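Local coordinates for VgrG protein (Vibrio cholerae, PDB 4DTL), which probably cross-links host actin covalently in an ATP- and metal-dependent reaction, through the actin cross-linking domain of this type VI secretion effector, at residues E28-G33 with T86-L91. Numbering follows the deposited sequence.
With MN (manganese (II) ion), chain E; MN (manganese (II) ion), chain D; ATP (adenosine-5'-triphosphate), chain B.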
ATOM      1  N   GLU A  28       7.487  -2.199   0.596  1.00 23.21           N
ATOM      2  CA  GLU A  28       7.891  -0.821   0.323  1.00 22.66           C
ATOM      3  C   GLU A  28       9.075  -0.512   1.222  1.00 26.04           C
ATOM      4  O   GLU A  28       9.039  -0.795   2.426  1.00 24.41           O
ATOM      5  CB  GLU A  28       6.755   0.160   0.582  1.00 23.96           C
ATOM      6  CG  GLU A  28       5.614   0.026  -0.402  1.00 30.78           C
ATOM      7  CD  GLU A  28       4.394   0.798   0.049  1.00 45.70           C
ATOM      8  OE1 GLU A  28       3.625   0.267   0.880  1.00 35.54           O
ATOM      9  OE2 GLU A  28       4.274   1.979  -0.343  1.00 47.66           O
ATOM     10  N   ASN A  29      10.134   0.045   0.638  1.00 23.26           N
ATOM     11  CA  ASN A  29      11.376   0.317   1.347  1.00 23.59           C
ATOM     12  C   ASN A  29      11.952   1.709   1.026  1.00 27.44           C
ATOM     13  O   ASN A  29      12.606   1.914  -0.004  1.00 26.60           O
ATOM     14  CB  ASN A  29      12.376  -0.783   0.985  1.00 27.23           C
ATOM     15  CG  ASN A  29      13.600  -0.860   1.849  1.00 51.11           C
ATOM     16  OD1 ASN A  29      13.574  -0.517   3.034  1.00 35.48           O
ATOM     17  ND2 ASN A  29      14.683  -1.386   1.279  1.00 47.36           N
ATOM     18  N   GLU A  30      11.678   2.672   1.900  1.00 24.68           N
ATOM     19  CA  GLU A  30      12.183   4.034   1.726  1.00 24.91           C
ATOM     20  C   GLU A  30      13.644   4.143   2.149  1.00 29.03           C
ATOM     21  O   GLU A  30      13.985   3.792   3.284  1.00 28.04           O
ATOM     22  CB  GLU A  30      11.321   5.030   2.475  1.00 26.46           C
ATOM     23  CG  GLU A  30      11.613   6.471   2.093  1.00 39.39           C
ATOM     24  CD  GLU A  30      10.959   7.509   2.979  1.00 65.58           C
ATOM     25  OE1 GLU A  30      10.730   8.640   2.492  1.00 54.92           O
ATOM     26  OE2 GLU A  30      10.670   7.201   4.161  1.00 68.89           O
ATOM     27  N   LEU A  31      14.508   4.559   1.210  1.00 25.80           N
ATOM     28  CA  LEU A  31      15.944   4.614   1.440  1.00 25.40           C
ATOM     29  C   LEU A  31      16.355   5.845   2.240  1.00 30.90           C
ATOM     30  O   LEU A  31      15.680   6.874   2.215  1.00 29.12           O
ATOM     31  CB  LEU A  31      16.730   4.498   0.108  1.00 24.72           C
ATOM     32  CG  LEU A  31      16.536   3.231  -0.715  1.00 29.21           C
ATOM     33  CD1 LEU A  31      17.240   3.351  -2.026  1.00 29.89           C
ATOM     34  CD2 LEU A  31      16.987   1.981   0.042  1.00 30.47           C
ATOM     35  N   ALA A  32      17.483   5.734   2.947  1.00 29.93           N
ATOM     36  CA  ALA A  32      18.072   6.832   3.703  1.00 29.83           C
ATOM     37  C   ALA A  32      19.470   7.078   3.193  1.00 29.90           C
ATOM     38  O   ALA A  32      20.196   6.121   2.921  1.00 28.90           O
ATOM     39  CB  ALA A  32      18.123   6.490   5.181  1.00 31.15           C
ATOM     40  N   GLY A  33      19.837   8.351   3.098  1.00 24.23           N
ATOM     41  CA  GLY A  33      21.163   8.788   2.669  1.00 23.21           C
ATOM     42  C   GLY A  33      21.246   9.437   1.304  1.00 22.96           C
ATOM     43  O   GLY A  33      22.337   9.832   0.870  1.00 22.03           O
ATOM     44  N   THR A  86      13.128  17.544  -5.623  1.00 25.84           N
ATOM     45  CA  THR A  86      13.850  16.453  -4.956  1.00 25.15           C
ATOM     46  C   THR A  86      12.842  15.598  -4.166  1.00 28.39           C
ATOM     47  O   THR A  86      11.871  16.125  -3.609  1.00 27.93           O
ATOM     48  CB  THR A  86      14.911  16.957  -3.981  1.00 34.32           C
ATOM     49  OG1 THR A  86      14.274  17.684  -2.935  1.00 41.15           O
ATOM     50  CG2 THR A  86      15.975  17.782  -4.637  1.00 31.04           C
ATOM     51  N   HIS A  87      13.081  14.283  -4.120  1.00 24.49           N
ATOM     52  CA  HIS A  87      12.231  13.332  -3.419  1.00 23.77           C
ATOM     53  C   HIS A  87      13.085  12.277  -2.781  1.00 25.26           C
ATOM     54  O   HIS A  87      14.203  12.032  -3.232  1.00 24.04           O
ATOM     55  CB  HIS A  87      11.270  12.642  -4.402  1.00 24.88           C
ATOM     56  CG  HIS A  87      10.288  13.554  -5.077  1.00 28.81           C
ATOM     57  ND1 HIS A  87       8.986  13.691  -4.609  1.00 31.07           N
ATOM     58  CD2 HIS A  87      10.434  14.309  -6.193  1.00 30.93           C
ATOM     59  CE1 HIS A  87       8.394  14.540  -5.436  1.00 30.40           C
ATOM     60  NE2 HIS A  87       9.224  14.943  -6.402  1.00 30.74           N
ATOM     61  N   THR A  88      12.525  11.589  -1.787  1.00 20.68           N
ATOM     62  CA  THR A  88      13.173  10.442  -1.178  1.00 18.99           C
ATOM     63  C   THR A  88      12.903   9.293  -2.149  1.00 20.19           C
ATOM     64  O   THR A  88      11.923   9.361  -2.914  1.00 16.75           O
ATOM     65  CB  THR A  88      12.587  10.142   0.199  1.00 26.28           C
ATOM     66  OG1 THR A  88      11.178   9.957   0.096  1.00 26.21           O
ATOM     67  CG2 THR A  88      12.895  11.210   1.212  1.00 25.07           C
ATOM     68  N   VAL A  89      13.775   8.274  -2.147  1.00 18.16           N
ATOM     69  CA  VAL A  89      13.638   7.122  -3.020  1.00 18.33           C
ATOM     70  C   VAL A  89      12.964   6.036  -2.218  1.00 25.07           C
ATOM     71  O   VAL A  89      13.315   5.808  -1.058  1.00 24.41           O
ATOM     72  CB  VAL A  89      15.005   6.662  -3.618  1.00 21.02           C
ATOM     73  CG1 VAL A  89      14.888   5.312  -4.330  1.00 19.55           C
ATOM     74  CG2 VAL A  89      15.585   7.717  -4.554  1.00 20.58           C
ATOM     75  N   GLU A  90      11.988   5.378  -2.839  1.00 23.89           N
ATOM     76  CA  GLU A  90      11.322   4.239  -2.254  1.00 23.83           C
ATOM     77  C   GLU A  90      11.383   3.072  -3.206  1.00 24.95           C
ATOM     78  O   GLU A  90      10.986   3.197  -4.363  1.00 21.98           O
ATOM     79  CB  GLU A  90       9.889   4.566  -1.879  1.00 25.17           C
ATOM     80  CG  GLU A  90       9.233   3.454  -1.082  1.00 30.30           C
ATOM     81  CD  GLU A  90       7.769   3.693  -0.815  1.00 41.86           C
ATOM     82  OE1 GLU A  90       7.032   3.970  -1.787  1.00 37.66           O
ATOM     83  OE2 GLU A  90       7.351   3.586   0.362  1.00 39.56           O
ATOM     84  N   LEU A  91      11.869   1.936  -2.705  1.00 20.75           N
ATOM     85  CA  LEU A  91      11.947   0.699  -3.479  1.00 20.85           C
ATOM     86  C   LEU A  91      10.652  -0.072  -3.227  1.00 24.10           C
ATOM     87  O   LEU A  91      10.317  -0.364  -2.071  1.00 23.78           O
ATOM     88  CB  LEU A  91      13.205  -0.124  -3.124  1.00 20.46           C
ATOM     89  CG  LEU A  91      14.568   0.592  -3.173  1.00 24.00           C
ATOM     90  CD1 LEU A  91      15.706  -0.405  -2.979  1.00 25.33           C
ATOM     91  CD2 LEU A  91      14.756   1.381  -4.463  1.00 19.73           C
TER
HETATM   92 MN    MN E 404       4.778   3.763  -1.475  1.00 54.37          MN
HETATM   93 MN    MN D 403       2.662   2.260   1.552  0.60 33.50          MN
HETATM   94  PG  ATP B 401       2.339   4.978  -0.036  0.50 56.17           P
HETATM   95  O1G ATP B 401       3.778   5.048  -0.441  0.50 55.75           O
HETATM   96  O2G ATP B 401       2.200   4.651   1.416  0.50 55.25           O
HETATM   97  O3G ATP B 401       1.660   6.283  -0.319  0.50 55.94           O
HETATM   98  PB  ATP B 401       1.988   3.614  -2.305  0.50 60.90           P
HETATM   99  O1B ATP B 401       1.430   4.690  -3.152  0.50 61.81           O
HETATM  100  O2B ATP B 401       3.484   3.584  -2.417  0.50 62.10           O
HETATM  101  O3B ATP B 401       1.601   3.821  -0.871  0.50 58.90           O
HETATM  102  PA  ATP B 401       2.210   1.407  -3.903  0.50 53.69           P
HETATM  103  O1A ATP B 401       1.382   1.133  -5.108  0.50 53.80           O
HETATM  104  O2A ATP B 401       3.483   2.158  -4.308  0.50 53.09           O
HETATM  105  O3A ATP B 401       1.469   2.206  -2.865  0.50 57.69           O
HETATM  106  O5' ATP B 401       2.633   0.009  -3.248  0.50 47.06           O
HETATM  107  C5' ATP B 401       1.634  -1.008  -3.096  0.50 39.30           C
HETATM  108  C4' ATP B 401       2.204  -2.208  -2.394  0.50 32.72           C
HETATM  109  O4' ATP B 401       1.297  -3.308  -2.610  0.50 30.81           O
HETATM  110  C3' ATP B 401       3.566  -2.675  -2.899  0.50 29.74           C
HETATM  111  O3' ATP B 401       4.384  -3.063  -1.808  0.50 29.31           O
HETATM  112  C2' ATP B 401       3.211  -3.826  -3.837  0.50 28.32           C
HETATM  113  O2' ATP B 401       4.247  -4.788  -3.955  0.50 26.04           O
HETATM  114  C1' ATP B 401       1.990  -4.406  -3.152  0.50 29.25           C
HETATM  115  N9  ATP B 401       1.084  -5.152  -4.015  0.50 26.31           N
HETATM  116  C8  ATP B 401       0.619  -4.785  -5.248  0.50 23.25           C
HETATM  117  N7  ATP B 401      -0.153  -5.678  -5.816  0.50 22.48           N
HETATM  118  C5  ATP B 401      -0.203  -6.704  -4.885  0.50 22.87           C
HETATM  119  C6  ATP B 401      -0.871  -7.948  -4.874  0.50 22.61           C
HETATM  120  N6  ATP B 401      -1.603  -8.409  -5.897  0.50 23.42           N
HETATM  121  N1  ATP B 401      -0.748  -8.718  -3.768  0.50 21.45           N
HETATM  122  C2  ATP B 401       0.009  -8.280  -2.759  0.50 20.57           C
HETATM  123  N3  ATP B 401       0.705  -7.145  -2.670  0.50 21.04           N
HETATM  124  C4  ATP B 401       0.549  -6.395  -3.769  0.50 23.61           C
HETATM  125  O   HOH W   1      15.741   8.509  -0.183  1.00 20.91           O
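The manganese-ATP site of the actin cross-linking domain sits on an antiparallel strand pair in which Glu28 and Glu90 share a metal. Glu28 OE2 (2.2 Å) and Glu90 OE1 (2.3 Å) bind one manganese, which also takes a gamma-phosphate oxygen; the beta-phosphate oxygen is modelled too close for its bond to be trusted. The second manganese is held by both carboxylate oxygens of Glu28 and a gamma-phosphate oxygen, so Glu28 OE2 bridges the two ions and its carboxylate is fixed in rotation. Glu90 reaches the metal with CG anti to its backbone N (chi1 -172°) and the chain extended.

Asn29 N donates to Leu91 O at 2.7 Å and Leu91 N returns a bond to Asn29 O, defining a hydrogen-bonded pair; Glu30 and Glu90 form the next, non-hydrogen-bonded one. Leu31 N donates a further backbone bond to Val89 O (2.9 Å), and one water links Leu31 O with Val89 N. On the Glu90 side, Thr88 OG1 donates to the anti lone pair of Glu30 OE1 at 2.8 Å. On the Asn29 side, Leu31 CD1 meets Val89 CG1 (3.8 Å) and Leu91 CD2; Leu31 and Leu91 also pack on helix 101-124, Val89 on strand 34-38. One face thus packs apolar side chains while the other carries acidic ligands, consistent with glutamine synthetase-like two-metal nucleotide sites.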